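Local coordinates for aerobactin synthase IucC (Klebsiella pneumoniae, PDB 6CN7), which is an aerobactin synthetase that probably couples ATP cleavage to attachment of the second N-acetyl-N-hydroxylysine to N-citryl-N-acetyl-N-hydroxylysine, yielding the siderophore aerobactin, at residues M370-M374 with T489-V494; W353-P357 with L441-F445; A46-S51 with T66-A70. The protein carries 5 engineered substitutions. One frame throughout, in Å; residues are numbered along the deposited sequence.

Contact 1 (M370-M374 with T489-V494); sequences MATLM and TVLRFV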
loop_
_atom_site.group_PDB
_atom_site.type_symbol
_atom_site.label_atom_id
_atom_site.label_comp_id
_atom_site.label_asym_id
_atom_site.label_seq_id
_atom_site.Cartn_x
_atom_site.Cartn_y
_atom_site.Cartn_z
ATOM N N MET A 370 -25.933 16.149 12.327
ATOM C CA MET A 370 -26.063 17.317 13.189
ATOM C C MET A 370 -24.827 18.201 13.107
ATOM O O MET A 370 -24.916 19.415 13.321
ATOM C CB MET A 370 -26.314 16.884 14.632
ATOM C CG MET A 370 -26.639 18.048 15.548
ATOM S SD MET A 370 -27.403 17.540 17.092
ATOM C CE MET A 370 -27.473 19.114 17.943
ATOM N N ALA A 371 -23.669 17.615 12.791
ATOM C CA ALA A 371 -22.470 18.412 12.561
ATOM C C ALA A 371 -22.683 19.461 11.480
ATOM O O ALA A 371 -21.940 20.447 11.436
ATOM C CB ALA A 371 -21.300 17.501 12.183
ATOM N N THR A 372 -23.673 19.267 10.605
ATOM C CA THR A 372 -23.997 20.278 9.605
ATOM C C THR A 372 -24.267 21.633 10.247
ATOM O O THR A 372 -23.959 22.672 9.653
ATOM C CB THR A 372 -25.211 19.830 8.787
ATOM O OG1 THR A 372 -24.959 18.537 8.220
ATOM C CG2 THR A 372 -25.515 20.817 7.669
ATOM N N LEU A 373 -24.831 21.642 11.455
ATOM C CA LEU A 373 -25.165 22.886 12.137
ATOM C C LEU A 373 -23.941 23.622 12.668
ATOM O O LEU A 373 -24.097 24.711 13.233
ATOM C CB LEU A 373 -26.137 22.598 13.283
ATOM C CG LEU A 373 -27.387 21.803 12.899
ATOM C CD1 LEU A 373 -28.259 21.584 14.119
ATOM C CD2 LEU A 373 -28.169 22.506 11.800
ATOM N N MET A 374 -22.743 23.062 12.514
ATOM C CA MET A 374 -21.506 23.749 12.857
ATOM C C MET A 374 -20.875 24.449 11.663
ATOM O O MET A 374 -19.811 25.058 11.816
ATOM C CB MET A 374 -20.492 22.760 13.433
ATOM C CG MET A 374 -21.017 21.867 14.528
ATOM S SD MET A 374 -19.790 20.619 14.958
ATOM C CE MET A 374 -20.746 19.653 16.099
ATOM N N THR A 489 -18.861 18.707 22.838
ATOM C CA THR A 489 -18.317 18.341 21.538
ATOM C C THR A 489 -19.238 18.699 20.377
ATOM O O THR A 489 -18.822 18.571 19.222
ATOM C CB THR A 489 -18.004 16.835 21.509
ATOM O OG1 THR A 489 -17.208 16.492 22.651
ATOM C CG2 THR A 489 -17.232 16.449 20.248
ATOM N N VAL A 490 -20.459 19.161 20.646
ATOM C CA VAL A 490 -21.371 19.558 19.577
ATOM C C VAL A 490 -21.919 20.957 19.841
ATOM O O VAL A 490 -21.666 21.890 19.069
ATOM C CB VAL A 490 -22.523 18.547 19.412
ATOM C CG1 VAL A 490 -23.444 18.962 18.272
ATOM C CG2 VAL A 490 -21.971 17.151 19.175
ATOM N N LEU A 491 -22.683 21.109 20.925
ATOM C CA LEU A 491 -23.324 22.390 21.206
ATOM C C LEU A 491 -22.306 23.510 21.372
ATOM O O LEU A 491 -22.588 24.659 21.013
ATOM C CB LEU A 491 -24.196 22.275 22.455
ATOM C CG LEU A 491 -25.629 21.788 22.224
ATOM C CD1 LEU A 491 -25.674 20.544 21.346
ATOM C CD2 LEU A 491 -26.300 21.519 23.558
ATOM N N ARG A 492 -21.124 23.202 21.913
ATOM C CA ARG A 492 -20.082 24.215 22.040
ATOM C C ARG A 492 -19.788 24.882 20.704
ATOM O O ARG A 492 -19.452 26.072 20.663
ATOM C CB ARG A 492 -18.807 23.586 22.610
ATOM C CG ARG A 492 -17.582 24.498 22.585
ATOM C CD ARG A 492 -16.509 24.037 23.570
ATOM N NE ARG A 492 -15.929 22.733 23.229
ATOM C CZ ARG A 492 -14.767 22.553 22.608
ATOM N NH1 ARG A 492 -14.025 23.591 22.241
ATOM N NH2 ARG A 492 -14.333 21.326 22.355
ATOM N N PHE A 493 -19.919 24.141 19.605
ATOM C CA PHE A 493 -19.615 24.656 18.278
ATOM C C PHE A 493 -20.831 25.210 17.547
ATOM O O PHE A 493 -20.669 25.795 16.471
ATOM C CB PHE A 493 -18.975 23.555 17.430
ATOM C CG PHE A 493 -17.678 23.047 17.986
ATOM C CD1 PHE A 493 -16.498 23.735 17.761
ATOM C CD2 PHE A 493 -17.637 21.885 18.737
ATOM C CE1 PHE A 493 -15.301 23.275 18.272
ATOM C CE2 PHE A 493 -16.441 21.419 19.253
ATOM C CZ PHE A 493 -15.273 22.114 19.020
ATOM N N VAL A 494 -22.033 25.049 18.092
ATOM C CA VAL A 494 -23.240 25.592 17.481
ATOM C C VAL A 494 -23.634 26.922 18.105
ATOM O O VAL A 494 -24.020 27.851 17.395
ATOM C CB VAL A 494 -24.396 24.574 17.580
ATOM C CG1 VAL A 494 -25.658 25.131 16.927
ATOM C CG2 VAL A 494 -24.003 23.257 16.932
#

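Contact 2 (W353-P357 with L441-F445); sequences WRENP and LLKDF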
loop_
_atom_site.group_PDB
_atom_site.type_symbol
_atom_site.label_atom_id
_atom_site.label_comp_id
_atom_site.label_asym_id
_atom_site.label_seq_id
_atom_site.Cartn_x
_atom_site.Cartn_y
_atom_site.Cartn_z
ATOM N N TRP A 353 -24.079 -4.914 7.621
ATOM C CA TRP A 353 -25.097 -4.223 6.842
ATOM C C TRP A 353 -25.927 -3.349 7.772
ATOM O O TRP A 353 -26.420 -3.823 8.802
ATOM C CB TRP A 353 -25.987 -5.219 6.101
ATOM C CG TRP A 353 -25.246 -6.004 5.061
ATOM C CD1 TRP A 353 -24.621 -7.206 5.232
ATOM C CD2 TRP A 353 -25.046 -5.638 3.689
ATOM N NE1 TRP A 353 -24.047 -7.612 4.050
ATOM C CE2 TRP A 353 -24.293 -6.668 3.088
ATOM C CE3 TRP A 353 -25.431 -4.543 2.911
ATOM C CZ2 TRP A 353 -23.919 -6.634 1.747
ATOM C CZ3 TRP A 353 -25.058 -4.511 1.578
ATOM C CH2 TRP A 353 -24.310 -5.549 1.010
ATOM N N ARG A 354 -26.070 -2.077 7.412
ATOM C CA ARG A 354 -26.755 -1.098 8.240
ATOM C C ARG A 354 -27.972 -0.547 7.516
ATOM O O ARG A 354 -28.018 -0.490 6.284
ATOM C CB ARG A 354 -25.835 0.064 8.614
ATOM C CG ARG A 354 -24.942 -0.202 9.804
ATOM C CD ARG A 354 -24.284 1.086 10.243
ATOM N NE ARG A 354 -23.359 0.897 11.353
ATOM C CZ ARG A 354 -22.571 1.854 11.828
ATOM N NH1 ARG A 354 -21.756 1.601 12.843
ATOM N NH2 ARG A 354 -22.593 3.066 11.287
ATOM N N GLU A 355 -28.952 -0.128 8.308
ATOM C CA GLU A 355 -30.187 0.437 7.786
ATOM C C GLU A 355 -29.954 1.885 7.367
ATOM O O GLU A 355 -29.507 2.707 8.173
ATOM C CB GLU A 355 -31.277 0.343 8.850
ATOM C CG GLU A 355 -32.685 0.304 8.313
ATOM C CD GLU A 355 -33.700 -0.003 9.394
ATOM O OE1 GLU A 355 -33.282 -0.295 10.533
ATOM O OE2 GLU A 355 -34.914 0.050 9.105
ATOM N N ASN A 356 -30.243 2.188 6.107
ATOM C CA ASN A 356 -30.130 3.544 5.584
ATOM C C ASN A 356 -31.331 4.375 6.037
ATOM O O ASN A 356 -32.448 3.860 6.102
ATOM C CB ASN A 356 -30.056 3.507 4.054
ATOM C CG ASN A 356 -29.870 4.880 3.425
ATOM O OD1 ASN A 356 -30.485 5.862 3.838
ATOM N ND2 ASN A 356 -29.032 4.944 2.398
ATOM N N PRO A 357 -31.133 5.655 6.374
ATOM C CA PRO A 357 -32.282 6.487 6.767
ATOM C C PRO A 357 -33.463 6.426 5.810
ATOM O O PRO A 357 -34.614 6.461 6.263
ATOM C CB PRO A 357 -31.671 7.893 6.822
ATOM C CG PRO A 357 -30.269 7.657 7.243
ATOM C CD PRO A 357 -29.853 6.349 6.613
ATOM N N LEU A 441 -32.370 10.349 14.103
ATOM C CA LEU A 441 -32.069 8.979 13.708
ATOM C C LEU A 441 -30.725 8.594 14.307
ATOM O O LEU A 441 -29.723 9.280 14.081
ATOM C CB LEU A 441 -32.037 8.831 12.184
ATOM C CG LEU A 441 -33.375 8.761 11.441
ATOM C CD1 LEU A 441 -34.104 10.091 11.470
ATOM C CD2 LEU A 441 -33.152 8.312 10.013
ATOM N N LEU A 442 -30.710 7.508 15.072
ATOM C CA LEU A 442 -29.502 7.012 15.714
ATOM C C LEU A 442 -29.082 5.708 15.051
ATOM O O LEU A 442 -29.931 4.895 14.672
ATOM C CB LEU A 442 -29.734 6.797 17.210
ATOM C CG LEU A 442 -30.392 7.980 17.926
ATOM C CD1 LEU A 442 -30.784 7.594 19.338
ATOM C CD2 LEU A 442 -29.471 9.190 17.932
ATOM N N LYS A 443 -27.769 5.517 14.907
ATOM C CA LYS A 443 -27.253 4.382 14.148
ATOM C C LYS A 443 -26.068 3.669 14.789
ATOM O O LYS A 443 -25.899 2.472 14.540
ATOM C CB LYS A 443 -26.850 4.833 12.738
ATOM C CG LYS A 443 -25.910 6.035 12.708
ATOM C CD LYS A 443 -25.621 6.501 11.285
ATOM C CE LYS A 443 -26.854 7.104 10.627
ATOM N NZ LYS A 443 -26.553 7.739 9.313
ATOM N N ASP A 444 -25.248 4.335 15.601
ATOM C CA ASP A 444 -24.014 3.751 16.119
ATOM C C ASP A 444 -24.204 3.308 17.566
ATOM O O ASP A 444 -24.293 4.138 18.477
ATOM C CB ASP A 444 -22.856 4.737 15.992
ATOM C CG ASP A 444 -22.340 4.838 14.569
ATOM O OD1 ASP A 444 -22.143 3.781 13.940
ATOM O OD2 ASP A 444 -22.143 5.966 14.067
ATOM N N PHE A 445 -24.278 1.995 17.761
ATOM C CA PHE A 445 -24.155 1.370 19.068
ATOM C C PHE A 445 -23.402 0.066 18.886
ATOM O O PHE A 445 -23.558 -0.624 17.875
ATOM C CB PHE A 445 -25.516 1.112 19.713
ATOM C CG PHE A 445 -26.665 1.408 18.807
ATOM C CD1 PHE A 445 -27.163 0.429 17.966
ATOM C CD2 PHE A 445 -27.230 2.673 18.778
ATOM C CE1 PHE A 445 -28.216 0.696 17.116
ATOM C CE2 PHE A 445 -28.284 2.957 17.933
ATOM C CZ PHE A 445 -28.780 1.969 17.096
#

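Contact 3 (A46-S51 with T66-A70); sequences AQWRFS and TLRCA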
loop_
_atom_site.group_PDB
_atom_site.type_symbol
_atom_site.label_atom_id
_atom_site.label_comp_id
_atom_site.label_asym_id
_atom_site.label_seq_id
_atom_site.Cartn_x
_atom_site.Cartn_y
_atom_site.Cartn_z
ATOM N N ALA A 46 8.393 31.128 20.809
ATOM C CA ALA A 46 7.434 31.747 19.904
ATOM C C ALA A 46 6.275 32.315 20.707
ATOM O O ALA A 46 5.929 31.800 21.774
ATOM C CB ALA A 46 6.918 30.748 18.863
ATOM N N GLN A 47 5.687 33.384 20.175
ATOM C CA GLN A 47 4.509 34.016 20.750
ATOM C C GLN A 47 3.480 34.215 19.649
ATOM O O GLN A 47 3.800 34.756 18.587
ATOM C CB GLN A 47 4.847 35.364 21.394
ATOM C CG GLN A 47 3.622 36.143 21.871
ATOM C CD GLN A 47 3.974 37.511 22.408
ATOM O OE1 GLN A 47 4.512 38.352 21.689
ATOM N NE2 GLN A 47 3.668 37.746 23.677
ATOM N N TRP A 48 2.251 33.786 19.913
ATOM C CA TRP A 48 1.140 33.944 18.986
ATOM C C TRP A 48 0.219 35.038 19.501
ATOM O O TRP A 48 -0.222 34.991 20.653
ATOM C CB TRP A 48 0.369 32.633 18.822
ATOM C CG TRP A 48 1.146 31.602 18.078
ATOM C CD1 TRP A 48 1.977 30.659 18.607
ATOM C CD2 TRP A 48 1.178 31.414 16.660
ATOM N NE1 TRP A 48 2.524 29.893 17.608
ATOM C CE2 TRP A 48 2.048 30.336 16.401
ATOM C CE3 TRP A 48 0.553 32.050 15.583
ATOM C CZ2 TRP A 48 2.307 29.881 15.112
ATOM C CZ3 TRP A 48 0.812 31.596 14.305
ATOM C CH2 TRP A 48 1.681 30.522 14.079
ATOM N N ARG A 49 -0.054 36.025 18.651
ATOM C CA ARG A 49 -0.945 37.128 18.975
ATOM C C ARG A 49 -2.119 37.116 18.006
ATOM O O ARG A 49 -1.980 36.735 16.840
ATOM C CB ARG A 49 -0.208 38.472 18.915
ATOM C CG ARG A 49 0.935 38.566 19.918
ATOM C CD ARG A 49 1.705 39.873 19.825
ATOM N NE ARG A 49 0.889 41.026 20.204
ATOM C CZ ARG A 49 0.408 41.932 19.360
ATOM N NH1 ARG A 49 0.652 41.850 18.057
ATOM N NH2 ARG A 49 -0.321 42.940 19.823
ATOM N N PHE A 50 -3.284 37.523 18.503
ATOM C CA PHE A 50 -4.514 37.412 17.729
ATOM C C PHE A 50 -5.638 38.100 18.488
ATOM O O PHE A 50 -5.490 38.478 19.654
ATOM C CB PHE A 50 -4.869 35.947 17.462
ATOM C CG PHE A 50 -5.027 35.124 18.713
ATOM C CD1 PHE A 50 -6.232 35.099 19.397
ATOM C CD2 PHE A 50 -3.969 34.377 19.205
ATOM C CE1 PHE A 50 -6.378 34.346 20.545
ATOM C CE2 PHE A 50 -4.112 33.623 20.355
ATOM C CZ PHE A 50 -5.318 33.608 21.025
ATOM N N SER A 51 -6.769 38.245 17.808
ATOM C CA SER A 51 -8.001 38.731 18.408
ATOM C C SER A 51 -8.953 37.558 18.585
ATOM O O SER A 51 -9.023 36.668 17.731
ATOM C CB SER A 51 -8.656 39.808 17.540
ATOM O OG SER A 51 -7.771 40.893 17.331
ATOM N N THR A 66 -6.270 37.546 12.145
ATOM C CA THR A 66 -5.434 38.341 13.036
ATOM C C THR A 66 -4.204 37.594 13.535
ATOM O O THR A 66 -3.365 38.204 14.205
ATOM C CB THR A 66 -6.255 38.811 14.240
ATOM O OG1 THR A 66 -6.626 37.681 15.042
ATOM C CG2 THR A 66 -7.513 39.539 13.785
ATOM N N LEU A 67 -4.072 36.305 13.229
ATOM C CA LEU A 67 -2.979 35.513 13.779
ATOM C C LEU A 67 -1.626 36.101 13.397
ATOM O O LEU A 67 -1.377 36.416 12.229
ATOM C CB LEU A 67 -3.082 34.065 13.294
ATOM C CG LEU A 67 -4.118 33.194 14.007
ATOM C CD1 LEU A 67 -4.302 31.883 13.265
ATOM C CD2 LEU A 67 -3.709 32.929 15.451
ATOM N N ARG A 68 -0.752 36.236 14.393
ATOM C CA ARG A 68 0.610 36.711 14.199
ATOM C C ARG A 68 1.561 35.867 15.033
ATOM O O ARG A 68 1.286 35.584 16.202
ATOM C CB ARG A 68 0.766 38.179 14.610
ATOM C CG ARG A 68 -0.037 39.159 13.792
ATOM C CD ARG A 68 0.540 39.321 12.399
ATOM N NE ARG A 68 -0.148 40.378 11.663
ATOM C CZ ARG A 68 -1.260 40.201 10.957
ATOM N NH1 ARG A 68 -1.825 39.003 10.878
ATOM N NH2 ARG A 68 -1.810 41.229 10.326
ATOM N N CYS A 69 2.678 35.465 14.424
ATOM C CA CYS A 69 3.800 34.851 15.139
ATOM C C CYS A 69 5.041 35.661 14.772
ATOM O O CYS A 69 5.854 35.233 13.951
ATOM C CB CYS A 69 3.963 33.378 14.789
ATOM S SG CYS A 69 5.124 32.498 15.863
ATOM N N ALA A 70 5.176 36.836 15.384
ATOM C CA ALA A 70 6.263 37.750 15.060
ATOM C C ALA A 70 6.148 38.129 13.586
ATOM O O ALA A 70 5.210 38.841 13.205
ATOM C CB ALA A 70 7.616 37.112 15.394
#

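Contact 1 (M370-M374 with T489-V494)
A short 3-10 turn seated on a long helix, with a Met-aromatic contact at one edge, is the motif here, and it illustrates how flexible thioether chains can fill an uneven interface. The turn at 370-374 is held by its own backbone: Leu373 N donates to Met370 O (2.9 Å) and Met374 N to Ala371 O (2.9 Å). Across to the helix there are no hydrogen bonds, so the union is one of shape. Met374 does most of the work. Its chain, extended beyond CB, lies along the helix, bringing Met374 CE to 3.5 Å from Val490 CG1 and 3.8 Å from Thr489 O. Met374 SD rests 3.9 Å from Phe493 CB and 5.2 Å from the centroid of the Phe493 ring, approached obliquely, while Met374 CG lies 4.1 Å from Val494 CG2. Met370, extended throughout (t, t, t), sends its CE to 4.0 Å from Val490 CG1 and 4.1 Å from Leu491 CD1; Val490 thereby receives both methionine methyls. Leu373 completes the seam, its CB 4.3 Å from Val494 CG2. In the wider fold the turn follows strand 366-369 and the helix is 475-499. Helix 383-391 touches Leu373 and Val494, helix 505-521 packs on Leu491, and Trp59 meets the Phe493 ring edge-to-face.

Contact 2 (W353-P357 with L441-F445)
Two strand ends leaving different sheets can be joined by side chains alone, and segments 353-357 and 441-445 are an instance. Their touching parts, 354-357 and 441-444, run nearly antiparallel, 159° apart, yet no hydrogen bond links them: even the closest CA atoms, those of Pro357 and Leu441, are 7.4 Å apart, too far for strand pairing. The ionic part is a salt bridge between Arg354 NH1 and Asp444 OD1, modelled at 2.5 Å; the place of that oxygen is less sure, so the short length should be read with caution. Arg354 reaches Asp444 through a largely extended chain. A polar contact accompanies it, for Lys443 O lies over one face of the guanidinium, 4.3 Å from Arg354 CZ. The apolar part sits at the other end of the seam, where Pro357 CB meets Leu441 CD2 at 3.5 Å. Between these two poles lies the Lys443 side chain, with NZ 4.3 Å from Pro357 CG; that amine also makes a weak hydrogen bond to Thr429. Charge at one end and hydrocarbon at the other thus tie the segments where backbone pairing is absent. Each strand meanwhile pairs elsewhere: 350-355 lies between strands 272-275 and 326-330 of the large antiparallel sheet, whereas 436-442 lies between 320-321 and 428-433 of the smaller mixed sheet. Leu322, just after strand 320-321, touches both Pro357 and Lys443, while helix 291-310 packs against Leu442 and Phe445.

Contact 3 (A46-S51 with T66-A70)
Leu67 is the central bump of this interface: its CD2 methyl enters the hollow between two aromatic residues of strand 46-54, 3.8 Å from Phe50 CB and 4.4 Å from Trp48 CE3. Next to it, Cys69 lies flat on the indole. Cys69 CB is 3.5 Å from the centroid of the six-membered ring of Trp48, a CH-pi contact, and Cys69 SG, 4.0 Å from the same centroid, makes a sulfur-aromatic contact over the ring face and nestles against Ala46 CB at 3.9 Å. On the reverse face Arg49 CB and Arg68 CB sit side by side, 4.4 Å apart. The backbones fit through reciprocal bonds, Arg49 N to Arg68 O and Arg68 N to Arg49 O, both 2.8 Å, while Ser51 N reaches Thr66 OG1 at 2.8 Å; that hydroxyl also bonds Asp63 O. Helices 4-25 and 76-87 cover the side bearing Trp48. After strand 60-62 the chain thus pairs once more, antiparallel, with strand 46-54 of the N-terminal four-stranded meander (32-33, 38-43, 46-54, 60-62).

In the fold
Contacts 1 and 2 are interior, centred 11 and 12 Å from the centre of the chain, whereas contact 3 lies 32 Å out and is partly exposed. The inner pair share the mixed sheet: contact 1 uses the turn after its strand 366-369, contact 2 the end of its strand 436-442. Their segments alternate along the sequence, and each joins the IucA/IucC family region to the FhuF-like region, although they do not touch. Contact 3 closes earlier in the chain, between a strand of the N-terminal sheet and the loop that follows its last strand. Chemistry follows place: contact 1 is apolar and sulfur-rich, contact 2 mixes charge with hydrocarbon, and contact 3 alone makes hydrogen bonds between its segments.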